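PDB 6ERC: peroxinectin A from Dictyostelium discoideum, which uses hydrogen peroxide at its haem to oxidise phenolic donors, and as a peroxidase also acts on iodide and thiocyanate. Local coordinates for residues T69-M74 and G347-E352. Numbering follows the deposited sequence.
Sequences TDMFNM and GLIINE. With HEM (protoporphyrin IX containing Fe), chain F.
Asp70 and Met71, in the first turn of helix 70-80, turn their backbone N-H groups onto the carbonyls of Asn351 and Leu348, in the segment into which helix 342-350 runs. Asp70 N reaches Asn351 O at 3.0 Å, nearly in line with the carbonyl bond. Met71 N takes Leu348 O at 2.9 Å from above the carbonyl plane. Asn351 O also accepts a C-H...O contact from Thr69, 3.3 Å from its CA. Asp70 meets Asn351 through its side chain as well: OD2 lies 2.6 Å from ND2, but the N-H...O angle of 116° makes this a weak bond; the carboxylate and amide planes stand 78° apart. Thr69 is the N-cap of helix 70-80, OG1 accepting weakly from Phe72 N and hydrogen-bonding to Val508 O, its stronger partner. In this animal haem peroxidase the helix continues toward His81, the predicted proton acceptor, and Asn73 O approaches haem methyl CMC at 3.1 Å. Leu348 supplies the apolar surface. Met71 is bent at chi2 and again at chi3 (80°), which puts CE 3.7 Å from Leu348 CD1; CE also touches Ile349 CG2. On the other methyl, Leu348 CD2 meets Met74 CG at 3.9 Å, the two chains crossing at about a right angle.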
loop_
_atom_site.group_PDB
_atom_site.type_symbol
_atom_site.label_atom_id
_atom_site.label_comp_id
_atom_site.label_asym_id
_atom_site.label_seq_id
_atom_site.Cartn_x
_atom_site.Cartn_y
_atom_site.Cartn_z
ATOM N N THR A 69 -8.903 -12.148 6.096
ATOM C CA THR A 69 -9.240 -11.283 7.214
ATOM C C THR A 69 -8.908 -9.830 6.895
ATOM O O THR A 69 -8.135 -9.528 5.984
ATOM C CB THR A 69 -8.487 -11.716 8.475
ATOM O OG1 THR A 69 -7.077 -11.612 8.250
ATOM C CG2 THR A 69 -8.825 -13.151 8.839
ATOM N N ASP A 70 -9.507 -8.926 7.673
ATOM C CA ASP A 70 -9.151 -7.517 7.569
ATOM C C ASP A 70 -7.667 -7.305 7.829
ATOM O O ASP A 70 -7.048 -6.421 7.224
ATOM C CB ASP A 70 -9.981 -6.687 8.549
ATOM C CG ASP A 70 -11.461 -6.676 8.204
ATOM O OD1 ASP A 70 -11.800 -6.693 6.999
ATOM O OD2 ASP A 70 -12.288 -6.644 9.143
ATOM N N MET A 71 -7.078 -8.105 8.724
ATOM C CA MET A 71 -5.651 -7.989 9.003
ATOM C C MET A 71 -4.814 -8.242 7.756
ATOM O O MET A 71 -3.717 -7.689 7.625
ATOM C CB MET A 71 -5.259 -8.964 10.116
ATOM C CG MET A 71 -3.782 -8.943 10.484
ATOM S SD MET A 71 -3.213 -7.333 11.071
ATOM C CE MET A 71 -3.791 -7.369 12.765
ATOM N N PHE A 72 -5.309 -9.073 6.835
ATOM C CA PHE A 72 -4.561 -9.368 5.616
ATOM C C PHE A 72 -4.369 -8.117 4.767
ATOM O O PHE A 72 -3.271 -7.861 4.259
ATOM C CB PHE A 72 -5.270 -10.461 4.813
ATOM C CG PHE A 72 -4.695 -10.674 3.440
ATOM C CD1 PHE A 72 -3.512 -11.371 3.269
ATOM C CD2 PHE A 72 -5.343 -10.181 2.320
ATOM C CE1 PHE A 72 -2.982 -11.569 2.008
ATOM C CE2 PHE A 72 -4.819 -10.375 1.055
ATOM C CZ PHE A 72 -3.638 -11.071 0.900
ATOM N N ASN A 73 -5.430 -7.327 4.586
ATOM C CA ASN A 73 -5.291 -6.119 3.785
ATOM C C ASN A 73 -4.667 -4.979 4.578
ATOM O O ASN A 73 -4.109 -4.056 3.975
ATOM C CB ASN A 73 -6.648 -5.699 3.195
ATOM C CG ASN A 73 -7.536 -4.970 4.182
ATOM O OD1 ASN A 73 -7.242 -3.846 4.597
ATOM N ND2 ASN A 73 -8.658 -5.590 4.527
ATOM N N MET A 74 -4.724 -5.034 5.909
ATOM C CA MET A 74 -3.969 -4.078 6.712
ATOM C C MET A 74 -2.470 -4.263 6.510
ATOM O O MET A 74 -1.716 -3.283 6.472
ATOM C CB MET A 74 -4.338 -4.223 8.187
ATOM C CG MET A 74 -5.721 -3.692 8.525
ATOM S SD MET A 74 -5.880 -1.916 8.229
ATOM C CE MET A 74 -7.582 -1.652 8.709
ATOM N N GLY A 347 -10.391 -7.507 16.356
ATOM C CA GLY A 347 -11.322 -7.428 15.243
ATOM C C GLY A 347 -10.668 -7.733 13.908
ATOM O O GLY A 347 -11.254 -8.413 13.062
ATOM N N LEU A 348 -9.445 -7.243 13.704
ATOM C CA LEU A 348 -8.788 -7.401 12.410
ATOM C C LEU A 348 -8.543 -8.869 12.078
ATOM O O LEU A 348 -8.643 -9.273 10.914
ATOM C CB LEU A 348 -7.470 -6.629 12.393
ATOM C CG LEU A 348 -7.550 -5.106 12.477
ATOM C CD1 LEU A 348 -6.148 -4.527 12.575
ATOM C CD2 LEU A 348 -8.285 -4.520 11.281
ATOM N N ILE A 349 -8.206 -9.681 13.084
ATOM C CA ILE A 349 -7.842 -11.072 12.828
ATOM C C ILE A 349 -9.046 -12.005 12.780
ATOM O O ILE A 349 -8.923 -13.131 12.278
ATOM C CB ILE A 349 -6.841 -11.592 13.878
ATOM C CG1 ILE A 349 -7.481 -11.657 15.273
ATOM C CG2 ILE A 349 -5.594 -10.717 13.895
ATOM C CD1 ILE A 349 -6.620 -12.353 16.315
ATOM N N ILE A 350 -10.203 -11.577 13.284
ATOM C CA ILE A 350 -11.381 -12.438 13.332
ATOM C C ILE A 350 -12.335 -12.088 12.195
ATOM O O ILE A 350 -13.036 -12.961 11.670
ATOM C CB ILE A 350 -12.087 -12.331 14.701
ATOM C CG1 ILE A 350 -13.046 -13.504 14.908
ATOM C CG2 ILE A 350 -12.846 -11.010 14.839
ATOM C CD1 ILE A 350 -12.356 -14.815 15.224
ATOM N N ASN A 351 -12.367 -10.816 11.803
ATOM C CA ASN A 351 -13.370 -10.334 10.861
ATOM C C ASN A 351 -12.940 -10.604 9.422
ATOM O O ASN A 351 -11.812 -10.290 9.031
ATOM C CB ASN A 351 -13.608 -8.839 11.073
ATOM C CG ASN A 351 -14.772 -8.313 10.261
ATOM O OD1 ASN A 351 -15.704 -9.050 9.935
ATOM N ND2 ASN A 351 -14.726 -7.029 9.929
ATOM N N GLU A 352 -13.846 -11.183 8.634
ATOM C CA GLU A 352 -13.557 -11.501 7.243
ATOM C C GLU A 352 -13.659 -10.249 6.380
ATOM O O GLU A 352 -14.557 -9.422 6.564
ATOM C CB GLU A 352 -14.523 -12.567 6.726
ATOM C CG GLU A 352 -14.094 -13.205 5.414
ATOM C CD GLU A 352 -15.155 -14.125 4.833
ATOM O OE1 GLU A 352 -16.174 -13.612 4.314
ATOM O OE2 GLU A 352 -14.971 -15.359 4.904
HETATM C CHA HEM F . -2.906 4.300 -2.926
HETATM C CHB HEM F . -6.287 4.883 0.480
HETATM C CHC HEM F . -6.069 0.127 1.482
HETATM C CHD HEM F . -2.861 -0.478 -2.097
HETATM C C1A HEM F . -3.882 4.852 -2.134
HETATM C C2A HEM F . -4.380 6.202 -2.228
HETATM C C3A HEM F . -5.317 6.372 -1.291
HETATM C C4A HEM F . -5.438 5.126 -0.568
HETATM C CMA HEM F . -6.130 7.654 -1.006
HETATM C CAA HEM F . -3.896 7.235 -3.258
HETATM C CBA HEM F . -5.058 7.485 -4.209
HETATM C CGA HEM F . -4.541 8.004 -5.525
HETATM O O1A HEM F . -3.798 7.264 -6.221
HETATM O O2A HEM F . -4.883 9.157 -5.888
HETATM C C1B HEM F . -6.498 3.651 1.052
HETATM C C2B HEM F . -7.391 3.396 2.156
HETATM C C3B HEM F . -7.332 2.084 2.442
HETATM C C4B HEM F . -6.399 1.468 1.520
HETATM C CMB HEM F . -8.219 4.509 2.829
HETATM C CAB HEM F . -8.087 1.276 3.523
HETATM C CBB HEM F . -9.012 1.813 4.326
HETATM C C1C HEM F . -5.190 -0.463 0.599
HETATM C C2C HEM F . -4.846 -1.873 0.535
HETATM C C3C HEM F . -3.950 -2.036 -0.462
HETATM C C4C HEM F . -3.714 -0.734 -1.045
HETATM C CMC HEM F . -5.473 -2.907 1.494
HETATM C CAC HEM F . -3.213 -3.283 -1.021
HETATM C CBC HEM F . -3.331 -4.531 -0.565
HETATM C C1D HEM F . -2.563 0.765 -2.600
HETATM C C2D HEM F . -1.556 1.057 -3.594
HETATM C C3D HEM F . -1.583 2.373 -3.823
HETATM C C4D HEM F . -2.588 2.963 -2.974
HETATM C CMD HEM F . -0.654 0.004 -4.269
HETATM C CAD HEM F . -0.690 3.182 -4.781
HETATM C CBD HEM F . 0.630 3.372 -4.040
HETATM C CGD HEM F . 1.258 4.703 -4.376
HETATM O O1D HEM F . 0.890 5.715 -3.727
HETATM O O2D HEM F . 2.129 4.765 -5.280
HETATM N NA HEM F . -4.550 4.221 -1.108
HETATM N NB HEM F . -5.909 2.457 0.687
HETATM N NC HEM F . -4.478 0.199 -0.379
HETATM N ND HEM F . -3.172 1.951 -2.244
HETATM FE FE HEM F . -4.481 2.208 -0.760
#